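Local coordinates for protein STING-associated CdnE c-di-GMP synthase (Flavobacteriaceae, PDB 6WT8) that probably joins GTP into cyclic di-GMP, the nucleotide signal sensed by a bacterial STING partner in CBASS defence, at residues Leu107-Asp118 against Ile195-Val206; Asn282-Val290 against Ile304-Ile312. All coordinates share one frame; numbering follows the deposited sequence.

Contact 1: Leu107-Asp118 against Ile195-Val206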
loop_
_atom_site.group_PDB
_atom_site.type_symbol
_atom_site.label_atom_id
_atom_site.label_comp_id
_atom_site.label_asym_id
_atom_site.label_seq_id
_atom_site.Cartn_x
_atom_site.Cartn_y
_atom_site.Cartn_z
ATOM N N LEU A 107 11.201 6.875 -2.412
ATOM C CA LEU A 107 12.432 6.170 -2.747
ATOM C C LEU A 107 13.063 5.627 -1.465
ATOM O O LEU A 107 13.192 6.359 -0.469
ATOM C CB LEU A 107 13.399 7.143 -3.437
ATOM C CG LEU A 107 14.772 6.528 -3.836
ATOM C CD1 LEU A 107 15.318 7.296 -5.010
ATOM C CD2 LEU A 107 15.793 6.621 -2.669
ATOM N N VAL A 108 13.431 4.339 -1.460
ATOM C CA VAL A 108 14.057 3.724 -0.295
ATOM C C VAL A 108 15.476 3.352 -0.675
ATOM O O VAL A 108 15.694 2.626 -1.664
ATOM C CB VAL A 108 13.279 2.472 0.158
ATOM C CG1 VAL A 108 13.814 2.013 1.518
ATOM C CG2 VAL A 108 11.823 2.801 0.312
ATOM N N GLN A 109 16.456 3.788 0.107
ATOM C CA GLN A 109 17.835 3.344 -0.083
ATOM C C GLN A 109 18.233 2.529 1.138
ATOM O O GLN A 109 17.978 2.940 2.273
ATOM C CB GLN A 109 18.767 4.504 -0.362
ATOM C CG GLN A 109 18.875 5.492 0.773
ATOM C CD GLN A 109 19.769 6.672 0.398
ATOM O OE1 GLN A 109 20.521 6.655 -0.599
ATOM N NE2 GLN A 109 19.700 7.700 1.223
ATOM N N ILE A 110 18.715 1.304 0.921
ATOM C CA ILE A 110 18.872 0.319 1.976
ATOM C C ILE A 110 20.334 -0.085 1.998
ATOM O O ILE A 110 20.850 -0.620 1.003
ATOM C CB ILE A 110 17.955 -0.897 1.696
ATOM C CG1 ILE A 110 16.519 -0.442 1.398
ATOM C CG2 ILE A 110 18.001 -1.793 2.903
ATOM C CD1 ILE A 110 15.645 -1.542 0.694
ATOM N N THR A 111 21.018 0.120 3.127
ATOM C CA THR A 111 22.401 -0.320 3.190
ATOM C C THR A 111 22.479 -1.830 2.962
ATOM O O THR A 111 21.596 -2.580 3.398
ATOM C CB THR A 111 22.992 0.056 4.540
ATOM O OG1 THR A 111 22.169 -0.452 5.613
ATOM C CG2 THR A 111 23.148 1.558 4.606
ATOM N N ASN A 112 23.473 -2.275 2.173
ATOM C CA ASN A 112 23.421 -3.658 1.683
ATOM C C ASN A 112 24.684 -4.449 2.027
ATOM O O ASN A 112 24.866 -5.538 1.464
ATOM C CB ASN A 112 23.160 -3.694 0.159
ATOM C CG ASN A 112 24.285 -3.024 -0.642
ATOM O OD1 ASN A 112 25.355 -2.707 -0.099
ATOM N ND2 ASN A 112 24.045 -2.813 -1.934
ATOM N N LYS A 113 25.528 -3.930 2.905
ATOM C CA LYS A 113 26.746 -4.585 3.399
ATOM C C LYS A 113 26.513 -5.478 4.597
ATOM O O LYS A 113 27.350 -6.348 4.891
ATOM C CB LYS A 113 27.752 -3.564 3.895
ATOM C CG LYS A 113 28.216 -2.584 2.900
ATOM C CD LYS A 113 28.837 -3.292 1.754
ATOM C CE LYS A 113 29.951 -2.444 1.187
ATOM N NZ LYS A 113 30.031 -2.735 -0.270
ATOM N N SER A 114 25.504 -5.142 5.391
ATOM C CA SER A 114 25.153 -5.882 6.589
ATOM C C SER A 114 23.652 -5.782 6.725
ATOM O O SER A 114 23.020 -4.900 6.137
ATOM C CB SER A 114 25.841 -5.323 7.836
ATOM O OG SER A 114 25.468 -3.972 8.025
ATOM N N SER A 115 23.080 -6.755 7.409
ATOM C CA SER A 115 21.647 -6.804 7.574
ATOM C C SER A 115 21.337 -7.173 9.016
ATOM O O SER A 115 22.095 -7.879 9.672
ATOM C CB SER A 115 21.039 -7.827 6.624
ATOM O OG SER A 115 19.640 -7.885 6.768
ATOM N N GLU A 116 20.202 -6.715 9.485
ATOM C CA GLU A 116 19.631 -7.255 10.704
ATOM C C GLU A 116 18.932 -8.570 10.360
ATOM O O GLU A 116 18.531 -8.786 9.212
ATOM C CB GLU A 116 18.639 -6.250 11.278
ATOM C CG GLU A 116 19.274 -4.864 11.626
ATOM C CD GLU A 116 20.299 -4.994 12.701
ATOM O OE1 GLU A 116 19.985 -5.610 13.726
ATOM O OE2 GLU A 116 21.421 -4.490 12.510
ATOM N N PHE A 117 18.780 -9.452 11.346
ATOM C CA PHE A 117 18.054 -10.700 11.060
ATOM C C PHE A 117 17.580 -11.332 12.364
ATOM O O PHE A 117 18.066 -10.995 13.446
ATOM C CB PHE A 117 18.904 -11.706 10.248
ATOM C CG PHE A 117 20.096 -12.262 10.983
ATOM C CD1 PHE A 117 21.261 -11.534 11.092
ATOM C CD2 PHE A 117 20.053 -13.544 11.521
ATOM C CE1 PHE A 117 22.371 -12.050 11.758
ATOM C CE2 PHE A 117 21.157 -14.087 12.181
ATOM C CZ PHE A 117 22.318 -13.339 12.313
ATOM N N ASP A 118 16.630 -12.258 12.232
ATOM C CA ASP A 118 16.094 -13.016 13.368
ATOM C C ASP A 118 17.070 -14.150 13.746
ATOM O O ASP A 118 16.975 -15.277 13.233
ATOM C CB ASP A 118 14.709 -13.548 13.009
ATOM C CG ASP A 118 13.980 -14.123 14.197
ATOM O OD1 ASP A 118 14.607 -14.196 15.273
ATOM O OD2 ASP A 118 12.797 -14.462 14.055
ATOM N N ILE A 195 9.440 14.090 -3.762
ATOM C CA ILE A 195 9.762 12.705 -3.449
ATOM C C ILE A 195 10.418 12.618 -2.076
ATOM O O ILE A 195 11.391 13.331 -1.812
ATOM C CB ILE A 195 10.710 12.124 -4.505
ATOM C CG1 ILE A 195 10.088 12.218 -5.913
ATOM C CG2 ILE A 195 11.123 10.705 -4.184
ATOM C CD1 ILE A 195 8.759 11.459 -6.094
ATOM N N ASP A 196 9.911 11.728 -1.219
ATOM C CA ASP A 196 10.584 11.428 0.044
ATOM C C ASP A 196 11.624 10.339 -0.157
ATOM O O ASP A 196 11.361 9.335 -0.808
ATOM C CB ASP A 196 9.588 10.954 1.108
ATOM C CG ASP A 196 8.931 12.084 1.868
ATOM O OD1 ASP A 196 9.624 12.870 2.586
ATOM O OD2 ASP A 196 7.694 12.184 1.734
ATOM N N VAL A 197 12.815 10.545 0.424
ATOM C CA VAL A 197 13.940 9.616 0.364
ATOM C C VAL A 197 14.127 9.024 1.752
ATOM O O VAL A 197 14.431 9.758 2.697
ATOM C CB VAL A 197 15.214 10.350 -0.097
ATOM C CG1 VAL A 197 16.415 9.478 0.021
ATOM C CG2 VAL A 197 15.039 10.853 -1.545
ATOM N N VAL A 198 13.930 7.714 1.859
ATOM C CA VAL A 198 14.001 6.960 3.109
ATOM C C VAL A 198 15.310 6.189 3.114
ATOM O O VAL A 198 15.677 5.598 2.097
ATOM C CB VAL A 198 12.784 6.017 3.160
ATOM C CG1 VAL A 198 12.754 5.211 4.423
ATOM C CG2 VAL A 198 11.510 6.885 3.035
ATOM N N THR A 199 16.003 6.196 4.261
ATOM C CA THR A 199 17.257 5.476 4.454
ATOM C C THR A 199 17.014 4.385 5.489
ATOM O O THR A 199 16.480 4.668 6.569
ATOM C CB THR A 199 18.354 6.426 4.896
ATOM O OG1 THR A 199 18.444 7.513 3.957
ATOM C CG2 THR A 199 19.703 5.730 5.064
ATOM N N ALA A 200 17.402 3.158 5.159
ATOM C CA ALA A 200 17.067 2.013 5.986
ATOM C C ALA A 200 18.137 0.948 5.875
ATOM O O ALA A 200 19.019 1.006 5.018
ATOM C CB ALA A 200 15.730 1.437 5.524
ATOM N N THR A 201 18.064 -0.041 6.759
ATOM C CA THR A 201 18.807 -1.276 6.546
ATOM C C THR A 201 17.822 -2.434 6.393
ATOM O O THR A 201 16.633 -2.299 6.686
ATOM C CB THR A 201 19.775 -1.496 7.718
ATOM O OG1 THR A 201 20.652 -2.597 7.411
ATOM C CG2 THR A 201 19.022 -1.791 8.999
ATOM N N TYR A 202 18.304 -3.573 5.906
ATOM C CA TYR A 202 17.413 -4.730 5.782
ATOM C C TYR A 202 17.220 -5.441 7.110
ATOM O O TYR A 202 18.078 -5.457 7.985
ATOM C CB TYR A 202 17.981 -5.770 4.808
ATOM C CG TYR A 202 17.914 -5.409 3.372
ATOM C CD1 TYR A 202 16.699 -5.235 2.760
ATOM C CD2 TYR A 202 19.108 -5.230 2.641
ATOM C CE1 TYR A 202 16.601 -4.930 1.386
ATOM C CE2 TYR A 202 19.040 -4.907 1.285
ATOM C CZ TYR A 202 17.801 -4.769 0.673
ATOM O OH TYR A 202 17.672 -4.460 -0.691
ATOM N N TYR A 203 16.091 -6.146 7.180
ATOM C CA TYR A 203 15.843 -7.122 8.228
ATOM C C TYR A 203 15.393 -8.411 7.573
ATOM O O TYR A 203 14.401 -8.422 6.813
ATOM C CB TYR A 203 14.779 -6.621 9.209
ATOM C CG TYR A 203 14.463 -7.639 10.287
ATOM C CD1 TYR A 203 15.217 -7.681 11.433
ATOM C CD2 TYR A 203 13.409 -8.528 10.129
ATOM C CE1 TYR A 203 14.947 -8.610 12.449
ATOM C CE2 TYR A 203 13.132 -9.484 11.118
ATOM C CZ TYR A 203 13.894 -9.493 12.278
ATOM O OH TYR A 203 13.636 -10.416 13.295
ATOM N N LYS A 204 16.108 -9.487 7.888
ATOM C CA LYS A 204 15.789 -10.824 7.353
ATOM C C LYS A 204 14.982 -11.632 8.364
ATOM O O LYS A 204 15.509 -12.043 9.410
ATOM C CB LYS A 204 17.075 -11.572 6.985
ATOM C CG LYS A 204 17.845 -10.888 5.877
ATOM C CD LYS A 204 19.172 -11.626 5.543
ATOM C CE LYS A 204 20.015 -10.703 4.637
ATOM N NZ LYS A 204 21.465 -11.108 4.510
ATOM N N SER A 205 13.707 -11.869 8.022
ATOM C CA SER A 205 12.868 -12.731 8.853
ATOM C C SER A 205 13.141 -14.201 8.556
ATOM O O SER A 205 13.801 -14.543 7.587
ATOM C CB SER A 205 11.395 -12.442 8.586
ATOM O OG SER A 205 11.093 -12.835 7.250
ATOM N N VAL A 206 12.662 -15.075 9.434
ATOM C CA VAL A 206 12.722 -16.508 9.158
ATOM C C VAL A 206 12.004 -16.844 7.854
ATOM O O VAL A 206 12.510 -17.651 7.054
ATOM C CB VAL A 206 12.138 -17.300 10.335
ATOM C CG1 VAL A 206 12.106 -18.796 9.951
ATOM C CG2 VAL A 206 12.993 -17.042 11.600
HETATM O O HOH W 1 11.408 -13.945 11.821
#

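Contact 2: Asn282-Val290 against Ile304-Ile312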
loop_
_atom_site.group_PDB
_atom_site.type_symbol
_atom_site.label_atom_id
_atom_site.label_comp_id
_atom_site.label_asym_id
_atom_site.label_seq_id
_atom_site.Cartn_x
_atom_site.Cartn_y
_atom_site.Cartn_z
ATOM N N ASN A 282 -6.676 -1.977 2.836
ATOM C CA ASN A 282 -6.010 -2.998 2.018
ATOM C C ASN A 282 -6.287 -4.373 2.597
ATOM O O ASN A 282 -6.603 -5.314 1.870
ATOM C CB ASN A 282 -4.497 -2.790 1.999
ATOM C CG ASN A 282 -4.041 -1.563 1.233
ATOM O OD1 ASN A 282 -4.772 -1.002 0.430
ATOM N ND2 ASN A 282 -2.785 -1.130 1.508
ATOM N N ALA A 283 -6.084 -4.516 3.918
ATOM C CA ALA A 283 -6.236 -5.820 4.577
ATOM C C ALA A 283 -7.677 -6.333 4.520
ATOM O O ALA A 283 -7.908 -7.526 4.292
ATOM C CB ALA A 283 -5.770 -5.711 6.047
ATOM N N ILE A 284 -8.657 -5.445 4.706
ATOM C CA ILE A 284 -10.059 -5.886 4.671
ATOM C C ILE A 284 -10.370 -6.415 3.273
ATOM O O ILE A 284 -11.032 -7.464 3.093
ATOM C CB ILE A 284 -10.985 -4.723 5.059
ATOM C CG1 ILE A 284 -10.797 -4.435 6.558
ATOM C CG2 ILE A 284 -12.457 -5.030 4.644
ATOM C CD1 ILE A 284 -11.431 -3.055 7.009
ATOM N N CYS A 285 -9.950 -5.666 2.241
ATOM C CA CYS A 285 -10.274 -6.113 0.872
ATOM C C CYS A 285 -9.513 -7.369 0.495
ATOM O O CYS A 285 -10.071 -8.267 -0.153
ATOM C CB CYS A 285 -10.016 -4.999 -0.126
ATOM S SG CYS A 285 -11.130 -3.580 0.077
ATOM N N TYR A 286 -8.249 -7.451 0.899
ATOM C CA TYR A 286 -7.398 -8.584 0.573
ATOM C C TYR A 286 -7.930 -9.850 1.221
ATOM O O TYR A 286 -7.678 -10.965 0.732
ATOM C CB TYR A 286 -5.970 -8.244 1.057
ATOM C CG TYR A 286 -4.922 -9.280 0.758
ATOM C CD1 TYR A 286 -4.267 -9.295 -0.430
ATOM C CD2 TYR A 286 -4.594 -10.231 1.709
ATOM C CE1 TYR A 286 -3.289 -10.254 -0.676
ATOM C CE2 TYR A 286 -3.612 -11.203 1.473
ATOM C CZ TYR A 286 -2.980 -11.199 0.254
ATOM O OH TYR A 286 -2.011 -12.138 -0.013
ATOM N N ASN A 287 -8.616 -9.713 2.365
ATOM C CA ASN A 287 -9.055 -10.901 3.068
ATOM C C ASN A 287 -10.318 -11.518 2.432
ATOM O O ASN A 287 -10.669 -12.659 2.766
ATOM C CB ASN A 287 -9.242 -10.515 4.543
ATOM C CG ASN A 287 -9.791 -11.640 5.391
ATOM O OD1 ASN A 287 -10.916 -11.543 5.882
ATOM N ND2 ASN A 287 -9.043 -12.677 5.515
ATOM N N ILE A 288 -11.002 -10.802 1.527
ATOM C CA ILE A 288 -12.207 -11.348 0.909
ATOM C C ILE A 288 -11.817 -12.509 -0.008
ATOM O O ILE A 288 -10.838 -12.433 -0.759
ATOM C CB ILE A 288 -12.973 -10.235 0.152
ATOM C CG1 ILE A 288 -13.450 -9.162 1.146
ATOM C CG2 ILE A 288 -14.214 -10.785 -0.578
ATOM C CD1 ILE A 288 -14.093 -7.911 0.535
ATOM N N ASP A 289 -12.603 -13.589 0.031
ATOM C CA ASP A 289 -12.317 -14.778 -0.769
ATOM C C ASP A 289 -12.522 -14.428 -2.231
ATOM O O ASP A 289 -13.621 -14.003 -2.595
ATOM C CB ASP A 289 -13.270 -15.902 -0.336
ATOM C CG ASP A 289 -13.131 -17.202 -1.170
ATOM O OD1 ASP A 289 -12.405 -17.302 -2.206
ATOM O OD2 ASP A 289 -13.809 -18.176 -0.755
ATOM N N VAL A 290 -11.481 -14.605 -3.077
ATOM C CA VAL A 290 -11.613 -14.157 -4.464
ATOM C C VAL A 290 -12.750 -14.852 -5.184
ATOM O O VAL A 290 -13.324 -14.281 -6.119
ATOM C CB VAL A 290 -10.337 -14.337 -5.304
ATOM C CG1 VAL A 290 -9.278 -13.344 -4.885
ATOM C CG2 VAL A 290 -9.859 -15.825 -5.318
ATOM N N ILE A 304 -20.782 -6.842 -2.286
ATOM C CA ILE A 304 -19.768 -7.701 -1.638
ATOM C C ILE A 304 -19.100 -6.966 -0.486
ATOM O O ILE A 304 -18.913 -7.499 0.613
ATOM C CB ILE A 304 -18.717 -8.141 -2.670
ATOM C CG1 ILE A 304 -19.303 -9.137 -3.620
ATOM C CG2 ILE A 304 -17.415 -8.717 -1.993
ATOM C CD1 ILE A 304 -19.720 -10.458 -3.027
ATOM N N LEU A 305 -18.699 -5.727 -0.739
ATOM C CA LEU A 305 -18.059 -4.920 0.298
ATOM C C LEU A 305 -19.003 -4.655 1.468
ATOM O O LEU A 305 -18.588 -4.745 2.639
ATOM C CB LEU A 305 -17.560 -3.626 -0.306
ATOM C CG LEU A 305 -16.331 -3.799 -1.209
ATOM C CD1 LEU A 305 -16.075 -2.459 -1.936
ATOM C CD2 LEU A 305 -15.094 -4.129 -0.337
ATOM N N TYR A 306 -20.269 -4.322 1.182
ATOM C CA TYR A 306 -21.227 -4.119 2.261
ATOM C C TYR A 306 -21.375 -5.372 3.096
ATOM O O TYR A 306 -21.382 -5.295 4.333
ATOM C CB TYR A 306 -22.576 -3.683 1.703
ATOM C CG TYR A 306 -23.628 -3.549 2.761
ATOM C CD1 TYR A 306 -23.663 -2.474 3.598
ATOM C CD2 TYR A 306 -24.656 -4.476 2.867
ATOM C CE1 TYR A 306 -24.603 -2.324 4.580
ATOM C CE2 TYR A 306 -25.614 -4.339 3.873
ATOM C CZ TYR A 306 -25.577 -3.247 4.715
ATOM O OH TYR A 306 -26.527 -3.072 5.684
ATOM N N GLN A 307 -21.482 -6.534 2.442
ATOM C CA GLN A 307 -21.579 -7.780 3.187
ATOM C C GLN A 307 -20.331 -8.003 4.050
ATOM O O GLN A 307 -20.432 -8.410 5.200
ATOM C CB GLN A 307 -21.813 -8.947 2.223
ATOM C CG GLN A 307 -23.124 -8.912 1.497
ATOM C CD GLN A 307 -23.109 -9.950 0.332
ATOM O OE1 GLN A 307 -22.793 -11.119 0.547
ATOM N NE2 GLN A 307 -23.379 -9.500 -0.891
ATOM N N GLU A 308 -19.151 -7.736 3.520
ATOM C CA GLU A 308 -17.957 -7.964 4.310
ATOM C C GLU A 308 -17.902 -7.042 5.520
ATOM O O GLU A 308 -17.577 -7.488 6.640
ATOM C CB GLU A 308 -16.732 -7.743 3.435
ATOM C CG GLU A 308 -15.418 -7.874 4.188
ATOM C CD GLU A 308 -15.148 -9.304 4.685
ATOM O OE1 GLU A 308 -15.821 -10.248 4.243
ATOM O OE2 GLU A 308 -14.224 -9.446 5.510
ATOM N N LEU A 309 -18.179 -5.738 5.334
ATOM C CA LEU A 309 -18.162 -4.857 6.512
ATOM C C LEU A 309 -19.219 -5.250 7.521
ATOM O O LEU A 309 -18.937 -5.234 8.724
ATOM C CB LEU A 309 -18.352 -3.406 6.104
ATOM C CG LEU A 309 -17.289 -2.864 5.137
ATOM C CD1 LEU A 309 -17.471 -1.364 4.997
ATOM C CD2 LEU A 309 -15.894 -3.128 5.564
ATOM N N THR A 310 -20.420 -5.646 7.059
ATOM C CA THR A 310 -21.459 -6.127 7.967
ATOM C C THR A 310 -20.991 -7.330 8.773
ATOM O O THR A 310 -21.244 -7.410 9.994
ATOM C CB THR A 310 -22.702 -6.450 7.116
ATOM O OG1 THR A 310 -23.145 -5.195 6.609
ATOM C CG2 THR A 310 -23.765 -7.114 7.980
ATOM N N ASN A 311 -20.280 -8.261 8.132
ATOM C CA ASN A 311 -19.764 -9.444 8.824
ATOM C C ASN A 311 -18.694 -9.063 9.824
ATOM O O ASN A 311 -18.632 -9.626 10.928
ATOM C CB ASN A 311 -19.149 -10.430 7.820
ATOM C CG ASN A 311 -20.203 -11.112 6.924
ATOM O OD1 ASN A 311 -21.398 -11.079 7.210
ATOM N ND2 ASN A 311 -19.743 -11.732 5.842
ATOM N N ILE A 312 -17.855 -8.089 9.471
ATOM C CA ILE A 312 -16.857 -7.620 10.445
ATOM C C ILE A 312 -17.514 -7.034 11.685
ATOM O O ILE A 312 -17.030 -7.253 12.811
ATOM C CB ILE A 312 -15.904 -6.614 9.781
ATOM C CG1 ILE A 312 -15.016 -7.405 8.822
ATOM C CG2 ILE A 312 -15.090 -5.762 10.842
ATOM C CD1 ILE A 312 -14.232 -6.451 7.913
HETATM O O HOH W 2 -11.859 -8.824 5.361
#

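Contact 1: Leu107-Asp118 against Ile195-Val206
L107 and Q109 bracket V198: V198 N donates to L107 O and Q109 N to V198 O, both at 2.8 Å and almost straight. Parallel pairing continues through A200 to T111, breaks where the chain turns at K113, and resumes when E116 N bonds Y202 O and E116 O receives K204 N. S115 OG donates to E116 O from the opposite face of its carbonyl plane. These strands belong to the mixed sheet of the nucleotidyltransferase-like core expected of a CD-NTase, with helices 60-81 and 154-172 over the face of L107, Q109, V197 and T199. There Q109 starts from the crowded rotamer (chi1 63°), then extends so that Q109 NE2 donates to T199 OG1 at 3.0 Å, close to the amide plane; its OE1 bonds H81. On the other face, I110 CG2 makes a CH-pi contact over the Y202 ring, 3.4 Å from its centroid and 3° off the normal, while I110 CD1 touches Y202 CE1 at 3.6 Å. Replacing Y202 with an alanine would probably leave I110 without its aromatic surface and D86 without its phenol partner. D118, an N-cap, bonds G121 N through OD1, and a water bridges its OD2 to V206 N.

Contact 2: Asn282-Val290 against Ile304-Ile312
I288 lies alongside E308, the two side chains running in opposite senses, with I288 CG1 3.8 Å from E308 CG. The contact is a helix-helix packing in the helical region that follows the mixed sheet: the segment axes of helices 282-287 and 304-312 cross at 108° and approach to 10.9 Å, with I288 reaching across from just beyond the end of the first helix. On one side of E308, I288 CG2 meets I304 CG2 at 4.1 Å, and the CD2 methyl of L305 touches both I288 CD1 and the sulfur of C285. On the other, I284 presents CG2 to two partners, the CD2 methyl of L309 and the CD1 methyl of I312, each at 4.0 Å. E308 joins this apolar layer mainly through its CB and CG, and I284 CG2 also reaches E308 CG. That CG stands trans to the backbone N (chi1 176°) and lies against I288, while a bend at chi2 brings the carboxylate beside N287. The amide and carboxylate planes there are 67° apart, and N287 OD1 is 3.9 Å from E308 OE2. Further out, helix 253-266 packs on C285 and L305, and helix 336-360 on I284 and L309. The carboxylate has a partner there too, the hydroxyl of Y318, whose OH is hydrogen-bonded to E308 OE2.

Contact 1 closes before contact 2 opens along the chain, and the two lie on opposite sides of its centre, with their own centres about 32 Å apart and nearest atoms about 15 Å apart, so they do not touch. Backbone bonding dominates contact 1, apolar packing contact 2. In nucleotidyltransferases of this fold the catalytic acidic residues are carried by the central sheet, so contact 1 probably lies close to the site of synthesis, whereas residues 282-290 and 304-312 belong to the helical part of the enzyme, separate from those strands.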